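Local structure of transcriptional regulator of the TetR/AcrR family (Thermobifida fusca YX, 3DCF) at residues A[61-65]-A[66-70]; A[80-83]-A[84-88]. The protein probably binds DNA at cis-regulatory sites as a helical transcription regulator of the TetR/AcrR family, likely a repressor. All blocks are in the same frame, centred on the assembly; numbering follows the deposited sequence.

Contact 1: A[61-65]-A[66-70]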
loop_
_atom_site.group_PDB
_atom_site.type_symbol
_atom_site.label_atom_id
_atom_site.label_comp_id
_atom_site.label_asym_id
_atom_site.label_seq_id
_atom_site.Cartn_x
_atom_site.Cartn_y
_atom_site.Cartn_z
ATOM N N ILE A 61 -26.052 -12.486 -23.812
ATOM C CA ILE A 61 -26.366 -11.428 -24.812
ATOM C C ILE A 61 -27.023 -11.989 -26.099
ATOM O O ILE A 61 -27.584 -11.228 -26.892
ATOM C CB ILE A 61 -25.128 -10.546 -25.165
ATOM C CG1 ILE A 61 -24.033 -11.334 -25.909
ATOM C CG2 ILE A 61 -24.573 -9.907 -23.900
ATOM C CD1 ILE A 61 -22.851 -10.502 -26.291
ATOM N N GLY A 62 -26.928 -13.304 -26.306
ATOM C CA GLY A 62 -27.503 -13.964 -27.467
ATOM C C GLY A 62 -26.609 -13.931 -28.698
ATOM O O GLY A 62 -27.102 -13.716 -29.804
ATOM N N PHE A 63 -25.301 -14.138 -28.500
ATOM C CA PHE A 63 -24.278 -14.150 -29.568
ATOM C C PHE A 63 -23.671 -15.536 -29.706
ATOM O O PHE A 63 -23.743 -16.352 -28.785
ATOM C CB PHE A 63 -23.163 -13.117 -29.276
ATOM C CG PHE A 63 -23.387 -11.771 -29.927
ATOM C CD1 PHE A 63 -24.612 -11.096 -29.783
ATOM C CD2 PHE A 63 -22.360 -11.157 -30.670
ATOM C CE1 PHE A 63 -24.829 -9.846 -30.391
ATOM C CE2 PHE A 63 -22.556 -9.901 -31.283
ATOM C CZ PHE A 63 -23.798 -9.244 -31.144
ATOM N N THR A 64 -23.070 -15.782 -30.865
ATOM C CA THR A 64 -22.352 -17.036 -31.120
ATOM C C THR A 64 -20.943 -16.928 -30.485
ATOM O O THR A 64 -20.514 -15.837 -30.081
ATOM C CB THR A 64 -22.250 -17.342 -32.650
ATOM O OG1 THR A 64 -21.459 -16.342 -33.298
ATOM C CG2 THR A 64 -23.639 -17.373 -33.311
ATOM N N LYS A 65 -20.231 -18.056 -30.410
ATOM C CA LYS A 65 -18.849 -18.102 -29.872
ATOM C C LYS A 65 -17.920 -17.317 -30.844
ATOM O O LYS A 65 -17.136 -16.492 -30.372
ATOM C CB LYS A 65 -18.369 -19.555 -29.634
ATOM C CG LYS A 65 -17.740 -19.850 -28.267
ATOM C CD LYS A 65 -16.318 -19.360 -28.056
ATOM C CE LYS A 65 -15.774 -19.915 -26.730
ATOM N NZ LYS A 65 -14.351 -19.559 -26.440
ATOM N N PRO A 66 -17.980 -17.592 -32.188
ATOM C CA PRO A 66 -17.258 -16.756 -33.185
ATOM C C PRO A 66 -17.545 -15.244 -33.125
ATOM O O PRO A 66 -16.627 -14.445 -33.330
ATOM C CB PRO A 66 -17.729 -17.327 -34.529
ATOM C CG PRO A 66 -17.966 -18.743 -34.229
ATOM C CD PRO A 66 -18.617 -18.742 -32.872
ATOM N N ALA A 67 -18.788 -14.864 -32.837
ATOM C CA ALA A 67 -19.162 -13.443 -32.749
ATOM C C ALA A 67 -18.473 -12.687 -31.575
ATOM O O ALA A 67 -18.102 -11.520 -31.749
ATOM C CB ALA A 67 -20.687 -13.289 -32.708
ATOM N N ILE A 68 -18.292 -13.343 -30.419
ATOM C CA ILE A 68 -17.590 -12.747 -29.245
ATOM C C ILE A 68 -16.065 -12.596 -29.470
ATOM O O ILE A 68 -15.475 -11.633 -28.956
ATOM C CB ILE A 68 -17.872 -13.534 -27.893
ATOM C CG1 ILE A 68 -19.347 -13.464 -27.492
ATOM C CG2 ILE A 68 -17.070 -12.992 -26.708
ATOM C CD1 ILE A 68 -19.885 -12.054 -27.170
ATOM N N TYR A 69 -15.441 -13.526 -30.214
ATOM C CA TYR A 69 -13.988 -13.454 -30.548
ATOM C C TYR A 69 -13.566 -12.142 -31.218
ATOM O O TYR A 69 -12.475 -11.643 -30.935
ATOM C CB TYR A 69 -13.498 -14.640 -31.412
ATOM C CG TYR A 69 -13.388 -15.960 -30.684
ATOM C CD1 TYR A 69 -12.532 -16.111 -29.589
ATOM C CD2 TYR A 69 -14.093 -17.081 -31.121
ATOM C CE1 TYR A 69 -12.419 -17.335 -28.906
ATOM C CE2 TYR A 69 -13.989 -18.317 -30.466
ATOM C CZ TYR A 69 -13.154 -18.441 -29.356
ATOM O OH TYR A 69 -13.063 -19.660 -28.723
ATOM N N TYR A 70 -14.420 -11.618 -32.104
ATOM C CA TYR A 70 -14.201 -10.324 -32.777
ATOM C C TYR A 70 -13.899 -9.210 -31.770
ATOM O O TYR A 70 -12.956 -8.439 -31.962
ATOM C CB TYR A 70 -15.424 -9.938 -33.633
ATOM C CG TYR A 70 -15.315 -8.604 -34.367
ATOM C CD1 TYR A 70 -14.594 -8.489 -35.565
ATOM C CD2 TYR A 70 -15.957 -7.457 -33.872
ATOM C CE1 TYR A 70 -14.502 -7.244 -36.256
ATOM C CE2 TYR A 70 -15.875 -6.212 -34.546
ATOM C CZ TYR A 70 -15.147 -6.117 -35.738
ATOM O OH TYR A 70 -15.055 -4.913 -36.399
#

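Contact 2: A[80-83]-A[84-88]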
loop_
_atom_site.group_PDB
_atom_site.type_symbol
_atom_site.label_atom_id
_atom_site.label_comp_id
_atom_site.label_asym_id
_atom_site.label_seq_id
_atom_site.Cartn_x
_atom_site.Cartn_y
_atom_site.Cartn_z
ATOM N N PHE A 80 -9.793 -6.992 -18.390
ATOM C CA PHE A 80 -9.011 -5.766 -18.648
ATOM C C PHE A 80 -9.946 -4.613 -19.050
ATOM O O PHE A 80 -9.867 -3.518 -18.485
ATOM C CB PHE A 80 -7.948 -5.989 -19.736
ATOM C CG PHE A 80 -7.241 -4.722 -20.163
ATOM C CD1 PHE A 80 -6.247 -4.156 -19.353
ATOM C CD2 PHE A 80 -7.586 -4.077 -21.365
ATOM C CE1 PHE A 80 -5.596 -2.951 -19.733
ATOM C CE2 PHE A 80 -6.947 -2.881 -21.762
ATOM C CZ PHE A 80 -5.943 -2.317 -20.947
ATOM N N ALA A 81 -10.817 -4.883 -20.026
ATOM C CA ALA A 81 -11.815 -3.930 -20.510
ATOM C C ALA A 81 -12.682 -3.347 -19.379
ATOM O O ALA A 81 -12.934 -2.142 -19.374
ATOM C CB ALA A 81 -12.695 -4.583 -21.571
ATOM N N ILE A 82 -13.116 -4.200 -18.440
ATOM C CA ILE A 82 -13.907 -3.769 -17.257
ATOM C C ILE A 82 -13.093 -2.834 -16.348
ATOM O O ILE A 82 -13.606 -1.793 -15.909
ATOM C CB ILE A 82 -14.425 -4.967 -16.393
ATOM C CG1 ILE A 82 -15.439 -5.810 -17.168
ATOM C CG2 ILE A 82 -15.113 -4.483 -15.095
ATOM C CD1 ILE A 82 -15.714 -7.155 -16.506
ATOM N N VAL A 83 -11.838 -3.212 -16.087
ATOM C CA VAL A 83 -10.926 -2.406 -15.257
ATOM C C VAL A 83 -10.529 -1.087 -15.943
ATOM O O VAL A 83 -10.501 -0.045 -15.275
ATOM C CB VAL A 83 -9.655 -3.186 -14.851
ATOM C CG1 VAL A 83 -8.702 -2.298 -14.027
ATOM C CG2 VAL A 83 -10.042 -4.443 -14.066
ATOM N N ASN A 84 -10.227 -1.128 -17.249
ATOM C CA ASN A 84 -9.847 0.097 -17.992
ATOM C C ASN A 84 -11.010 1.099 -18.043
ATOM O O ASN A 84 -10.774 2.304 -17.986
ATOM C CB ASN A 84 -9.302 -0.212 -19.405
ATOM C CG ASN A 84 -8.516 0.972 -20.034
ATOM O OD1 ASN A 84 -8.053 1.887 -19.344
ATOM N ND2 ASN A 84 -8.347 0.927 -21.359
ATOM N N SER A 85 -12.244 0.587 -18.113
ATOM C CA SER A 85 -13.466 1.401 -18.075
ATOM C C SER A 85 -13.633 2.106 -16.721
ATOM O O SER A 85 -13.853 3.316 -16.689
ATOM C CB SER A 85 -14.701 0.533 -18.377
ATOM O OG SER A 85 -15.915 1.260 -18.257
ATOM N N ILE A 86 -13.528 1.338 -15.626
ATOM C CA ILE A 86 -13.607 1.864 -14.228
ATOM C C ILE A 86 -12.494 2.902 -13.947
ATOM O O ILE A 86 -12.758 3.909 -13.281
ATOM C CB ILE A 86 -13.580 0.729 -13.130
ATOM C CG1 ILE A 86 -14.804 -0.194 -13.245
ATOM C CG2 ILE A 86 -13.590 1.313 -11.710
ATOM C CD1 ILE A 86 -14.692 -1.465 -12.405
ATOM N N VAL A 87 -11.279 2.649 -14.452
ATOM C CA VAL A 87 -10.162 3.608 -14.366
ATOM C C VAL A 87 -10.464 4.851 -15.207
ATOM O O VAL A 87 -10.186 5.958 -14.754
ATOM C CB VAL A 87 -8.778 3.001 -14.818
ATOM C CG1 VAL A 87 -7.674 4.079 -14.904
ATOM C CG2 VAL A 87 -8.353 1.882 -13.873
ATOM N N ASP A 88 -11.035 4.660 -16.403
ATOM C CA ASP A 88 -11.372 5.774 -17.316
ATOM C C ASP A 88 -12.450 6.722 -16.715
ATOM O O ASP A 88 -12.288 7.945 -16.787
ATOM C CB ASP A 88 -11.780 5.243 -18.717
ATOM C CG ASP A 88 -11.761 6.314 -19.801
ATOM O OD1 ASP A 88 -10.783 7.077 -19.896
ATOM O OD2 ASP A 88 -12.706 6.369 -20.613
#

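Contact 1: A[61-65]-A[66-70]
T64 and A67 meet at the N-terminal end of helix 65-71, inside the predicted helix-turn-helix motif, where the turn after helix 54-61 leads into the next helix. Hydrogen bonding at this start centres on T64, the N-cap: its OG1 accepts from A67 N at 3.1 Å, with an N-H...O angle of 145°. The hydroxyl reaches that amide because chi1 of 65° sets OG1 between the backbone N and the carbonyl carbon of T64. The first helical bonds, I68 N to T64 O and Y69 N to K65 O, are both weak at 3.4 Å. Before the cap, G62, with positive phi, is the C-prime residue of a Schellman motif that ends helix 54-61.

Apolar packing backs the turn. CD2 of the F63 ring lies 3.4 Å from A67 CB, approaching at a slant. I61 and I68 reach toward each other tip to tip, CD1 to CD1, and helix 31-46 touches both through I36.

A polar side-chain pairing spans the first turn of the helix, from K65 to Y69. K65, bent at chi2 (-76°), runs obliquely across the phenol, and its CD sits 3.5 Å from Y69 CE2; the side chain of K65 also touches D55 of helix 54-61. Replacing Y69 by an alanine would probably leave the K65 ammonium without its hydroxyl acceptor and its aliphatic chain without the ring beside it. The link itself is a donation from K65 NZ to Y69 OH, 2.6 Å long.

Contact 2: A[80-83]-A[84-88]
About two and a half turns of helix 75-98, the helix that follows the DNA-binding helices in TetR-family folds, carry this contact, and an unbroken run of i to i+4 bonds, donated by N84 through V87, shows that the helix is regular here. N84 N donates to F80 O at 2.7 Å. S85 N and I86 N donate in the same way to A81 O and I82 O, and the bond from V87 N to V83 O, 2.9 Å long, completes the series.

Side chains four residues apart pair on separate faces of the helix. F80 and N84 lie side by side, pointing the same way. Both have the gamma carbon anti to the backbone N (chi1 173° and -163°), which sends ring and amide out alongside each other. N84 CB stands over one face of the F80 ring, offset toward its rim, while ND2 approaches CZ of F80 at 4.1 Å; ring and amide planes are turned 36° apart. Helix 138-164 meets this face, R140 touching F80 and M144 touching N84.

I82 and I86 also run alongside each other, approaching through I82 CG2 and I86 CD1, 4.1 Å apart, and I82 packs on I37, T41 and F44 of helix 31-46. I86 CG1 closes to 3.3 Å of I82 O, so the isoleucine lies against the carbonyl that its own amide uses. A third side-chain pair, V83 and V87, faces helix 123-130 through L128 and F129. These two valines cross each other at a slant, with V83 CG1 4.2 Å from V87 CG2.

From the N terminus, helix 31-46 comes first, then helix 54-61, whose end opens contact 1. That contact closes the short turn into helix 65-71 before the chain enters helix 75-98, where contact 2 links successive turns of one helix and closes no loop. The two therefore stand in series, neither nested nor crossed. Their centres are 21 Å apart and their nearest atoms about 11 Å, so they do not touch. Helix 31-46 lies against both contacts. Contact 2 further joins this bundle to helices 123-130 and 138-164, which belong to the region matching the tetracyclin repressor-like C-terminal family.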